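Local coordinates for putative membrane anchored protein (Corynebacterium diphtheriae, PDB 3LSO) that is of unknown function but is probably an exported, membrane-anchored surface protein whose folded part has strands and no helix, at residues B[100-105]-B[142-148]. Residues are numbered along the deposited sequence; the frame is centred on the assembly and turned at random.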
ATOM      1  N   LYS B 100       3.402  27.969  -3.203  1.00 38.80           N
ATOM      2  CA  LYS B 100       2.076  28.120  -2.601  1.00 39.58           C
ATOM      3  C   LYS B 100       1.472  26.836  -2.018  1.00 39.67           C
ATOM      4  O   LYS B 100       0.288  26.809  -1.716  1.00 40.13           O
ATOM      5  CB  LYS B 100       1.112  28.806  -3.600  1.00 39.86           C
ATOM      6  CG  LYS B 100       1.240  30.349  -3.613  1.00 40.40           C
ATOM      7  CD  LYS B 100       0.982  30.977  -4.985  1.00 41.13           C
ATOM      8  CE  LYS B 100       1.756  32.304  -5.137  1.00 40.30           C
ATOM      9  NZ  LYS B 100       1.495  33.000  -6.434  1.00 38.84           N
ATOM     10  N   ASN B 101       2.292  25.801  -1.821  1.00 39.73           N
ATOM     11  CA  ASN B 101       1.810  24.471  -1.402  1.00 39.44           C
ATOM     12  C   ASN B 101       2.047  24.166   0.089  1.00 38.92           C
ATOM     13  O   ASN B 101       2.007  23.006   0.529  1.00 38.61           O
ATOM     14  CB  ASN B 101       2.475  23.415  -2.297  1.00 39.95           C
ATOM     15  CG  ASN B 101       1.888  22.008  -2.135  1.00 41.20           C
ATOM     16  OD1 ASN B 101       0.741  21.812  -1.700  1.00 42.17           O
ATOM     17  ND2 ASN B 101       2.690  21.011  -2.513  1.00 42.65           N
ATOM     18  N   VAL B 102       2.271  25.214   0.871  1.00 38.33           N
ATOM     19  CA  VAL B 102       2.699  25.046   2.255  1.00 38.06           C
ATOM     20  C   VAL B 102       2.139  26.150   3.171  1.00 37.90           C
ATOM     21  O   VAL B 102       1.926  27.288   2.739  1.00 37.78           O
ATOM     22  CB  VAL B 102       4.243  25.016   2.326  1.00 37.86           C
ATOM     23  CG1 VAL B 102       4.776  26.411   2.427  1.00 38.55           C
ATOM     24  CG2 VAL B 102       4.733  24.198   3.492  1.00 37.71           C
ATOM     25  N   LYS B 103       1.889  25.790   4.429  1.00 37.59           N
ATOM     26  CA  LYS B 103       1.484  26.743   5.457  1.00 37.37           C
ATOM     27  C   LYS B 103       2.206  26.443   6.793  1.00 37.49           C
ATOM     28  O   LYS B 103       2.705  25.330   7.008  1.00 37.40           O
ATOM     29  CB  LYS B 103      -0.048  26.769   5.610  1.00 37.14           C
ATOM     30  CG  LYS B 103      -0.633  25.630   6.422  1.00 36.85           C
ATOM     31  CD  LYS B 103      -2.153  25.601   6.340  1.00 37.53           C
ATOM     32  CE  LYS B 103      -2.771  24.892   7.555  1.00 37.97           C
ATOM     33  NZ  LYS B 103      -4.028  24.167   7.205  1.00 37.56           N
ATOM     34  N   LEU B 104       2.276  27.444   7.671  1.00 37.52           N
ATOM     35  CA  LEU B 104       2.870  27.294   9.006  1.00 37.34           C
ATOM     36  C   LEU B 104       1.980  26.475   9.926  1.00 37.35           C
ATOM     37  O   LEU B 104       0.758  26.626   9.913  1.00 37.36           O
ATOM     38  CB  LEU B 104       3.108  28.668   9.636  1.00 37.08           C
ATOM     39  CG  LEU B 104       3.949  29.631   8.797  1.00 37.11           C
ATOM     40  CD1 LEU B 104       3.676  31.101   9.117  1.00 36.67           C
ATOM     41  CD2 LEU B 104       5.404  29.319   8.987  1.00 37.03           C
ATOM     42  N   ASP B 105       2.598  25.623  10.734  1.00 37.63           N
ATOM     43  CA  ASP B 105       1.868  24.859  11.730  1.00 38.46           C
ATOM     44  C   ASP B 105       2.016  25.501  13.119  1.00 38.71           C
ATOM     45  O   ASP B 105       3.031  25.302  13.787  1.00 38.97           O
ATOM     46  CB  ASP B 105       2.344  23.402  11.741  1.00 38.49           C
ATOM     47  CG  ASP B 105       1.308  22.450  12.337  1.00 40.45           C
ATOM     48  OD1 ASP B 105       0.165  22.887  12.629  1.00 42.36           O
ATOM     49  OD2 ASP B 105       1.634  21.252  12.511  1.00 41.91           O
ATOM     50  N   VAL B 142      11.686  25.811  11.788  1.00 36.20           N
ATOM     51  CA  VAL B 142      10.389  26.170  11.221  1.00 35.82           C
ATOM     52  C   VAL B 142       9.486  24.949  11.134  1.00 35.85           C
ATOM     53  O   VAL B 142       9.875  23.921  10.580  1.00 36.44           O
ATOM     54  CB  VAL B 142      10.509  26.773   9.802  1.00 35.74           C
ATOM     55  CG1 VAL B 142       9.149  27.200   9.304  1.00 34.92           C
ATOM     56  CG2 VAL B 142      11.477  27.952   9.773  1.00 35.46           C
ATOM     57  N   ARG B 143       8.276  25.054  11.660  1.00 35.67           N
ATOM     58  CA  ARG B 143       7.304  23.982  11.482  1.00 35.27           C
ATOM     59  C   ARG B 143       6.322  24.298  10.355  1.00 34.79           C
ATOM     60  O   ARG B 143       5.692  25.351  10.323  1.00 34.55           O
ATOM     61  CB  ARG B 143       6.573  23.690  12.784  1.00 35.64           C
ATOM     62  CG  ARG B 143       5.788  22.396  12.759  1.00 37.13           C
ATOM     63  CD  ARG B 143       5.429  21.954  14.152  1.00 39.20           C
ATOM     64  NE  ARG B 143       4.725  20.674  14.119  1.00 42.53           N
ATOM     65  CZ  ARG B 143       5.314  19.480  14.015  1.00 43.23           C
ATOM     66  NH1 ARG B 143       6.643  19.384  13.930  1.00 43.31           N
ATOM     67  NH2 ARG B 143       4.569  18.377  13.989  1.00 41.88           N
ATOM     68  N   LEU B 144       6.203  23.368   9.423  1.00 34.65           N
ATOM     69  CA  LEU B 144       5.320  23.536   8.287  1.00 34.44           C
ATOM     70  C   LEU B 144       4.500  22.272   8.077  1.00 34.55           C
ATOM     71  O   LEU B 144       4.875  21.187   8.538  1.00 34.28           O
ATOM     72  CB  LEU B 144       6.148  23.811   7.035  1.00 34.55           C
ATOM     73  CG  LEU B 144       7.226  24.913   7.043  1.00 34.79           C
ATOM     74  CD1 LEU B 144       8.274  24.659   5.976  1.00 33.71           C
ATOM     75  CD2 LEU B 144       6.614  26.286   6.864  1.00 33.63           C
ATOM     76  N   GLN B 145       3.373  22.416   7.388  1.00 34.61           N
ATOM     77  CA  GLN B 145       2.718  21.272   6.768  1.00 34.87           C
ATOM     78  C   GLN B 145       2.406  21.570   5.301  1.00 34.62           C
ATOM     79  O   GLN B 145       2.150  22.721   4.930  1.00 34.23           O
ATOM     80  CB  GLN B 145       1.471  20.838   7.546  1.00 35.13           C
ATOM     81  CG  GLN B 145       0.483  21.949   7.853  1.00 37.03           C
ATOM     82  CD  GLN B 145      -0.764  21.432   8.561  1.00 39.60           C
ATOM     83  OE1 GLN B 145      -0.696  20.976   9.708  1.00 40.01           O
ATOM     84  NE2 GLN B 145      -1.913  21.509   7.882  1.00 40.16           N
ATOM     85  N   ALA B 146       2.458  20.533   4.468  1.00 34.66           N
ATOM     86  CA  ALA B 146       2.109  20.665   3.064  1.00 34.78           C
ATOM     87  C   ALA B 146       0.606  20.493   2.895  1.00 35.09           C
ATOM     88  O   ALA B 146      -0.028  19.767   3.659  1.00 35.06           O
ATOM     89  CB  ALA B 146       2.846  19.664   2.260  1.00 34.74           C
ATOM     90  N   LEU B 147       0.037  21.167   1.900  1.00 35.51           N
ATOM     91  CA  LEU B 147      -1.415  21.253   1.776  1.00 35.72           C
ATOM     92  C   LEU B 147      -1.975  20.093   0.987  1.00 36.38           C
ATOM     93  O   LEU B 147      -2.896  19.409   1.445  1.00 36.52           O
ATOM     94  CB  LEU B 147      -1.834  22.567   1.121  1.00 35.52           C
ATOM     95  CG  LEU B 147      -1.155  23.851   1.598  1.00 34.49           C
ATOM     96  CD1 LEU B 147      -1.738  25.057   0.888  1.00 33.27           C
ATOM     97  CD2 LEU B 147      -1.272  23.996   3.089  1.00 33.40           C
ATOM     98  N   THR B 148      -1.415  19.882  -0.204  1.00 37.04           N
ATOM     99  CA  THR B 148      -1.816  18.783  -1.091  1.00 37.25           C
ATOM    100  C   THR B 148      -0.570  18.100  -1.648  1.00 37.50           C
ATOM    101  O   THR B 148       0.495  18.725  -1.741  1.00 37.56           O
ATOM    102  CB  THR B 148      -2.696  19.287  -2.257  1.00 37.33           C
ATOM    103  OG1 THR B 148      -2.033  20.359  -2.936  1.00 37.02           O
ATOM    104  CG2 THR B 148      -4.052  19.783  -1.747  1.00 37.37           C
TER
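The N101 amide is turned so that T148 N and T148 O both lie in its plane. N101 OD1 accepts T148 N (3.3 Å), and N101 ND2 donates to T148 O (3.3 Å). N101 CG, anti to the backbone N (chi1 -170°), brings the amide alongside T148. T148 OG1 bonds OD1 weakly. The D105 and R143 side chains run side by side, carboxylate and guanidinium planes 23° apart. D105 OD2 makes a long salt bridge to R143 NE (3.5 Å), while R143 NH1 pairs with D66. The Q145 side chain crosses that of D105 roughly at right angles, amide and carboxylate planes 60° apart. Q145 and K103 side chains run alongside each other, and L147 CD2 packs on K103 CD (3.7 Å). On the other face V102 CG2 touches L144 CB (3.8 Å). K103 and Q145 form an antiparallel hydrogen-bonded pair (K103 N to Q145 O 3.1 Å). L147 N to N101 O and D105 N to R143 O extend it. This joins strand 102-104 to the end of strand 132-146 in the E-set-like N-terminal domain. The outer face is mostly polar and charged, with L147; the inner, around V102 and L144, is apolar. N101 continues the pairing past the strand end.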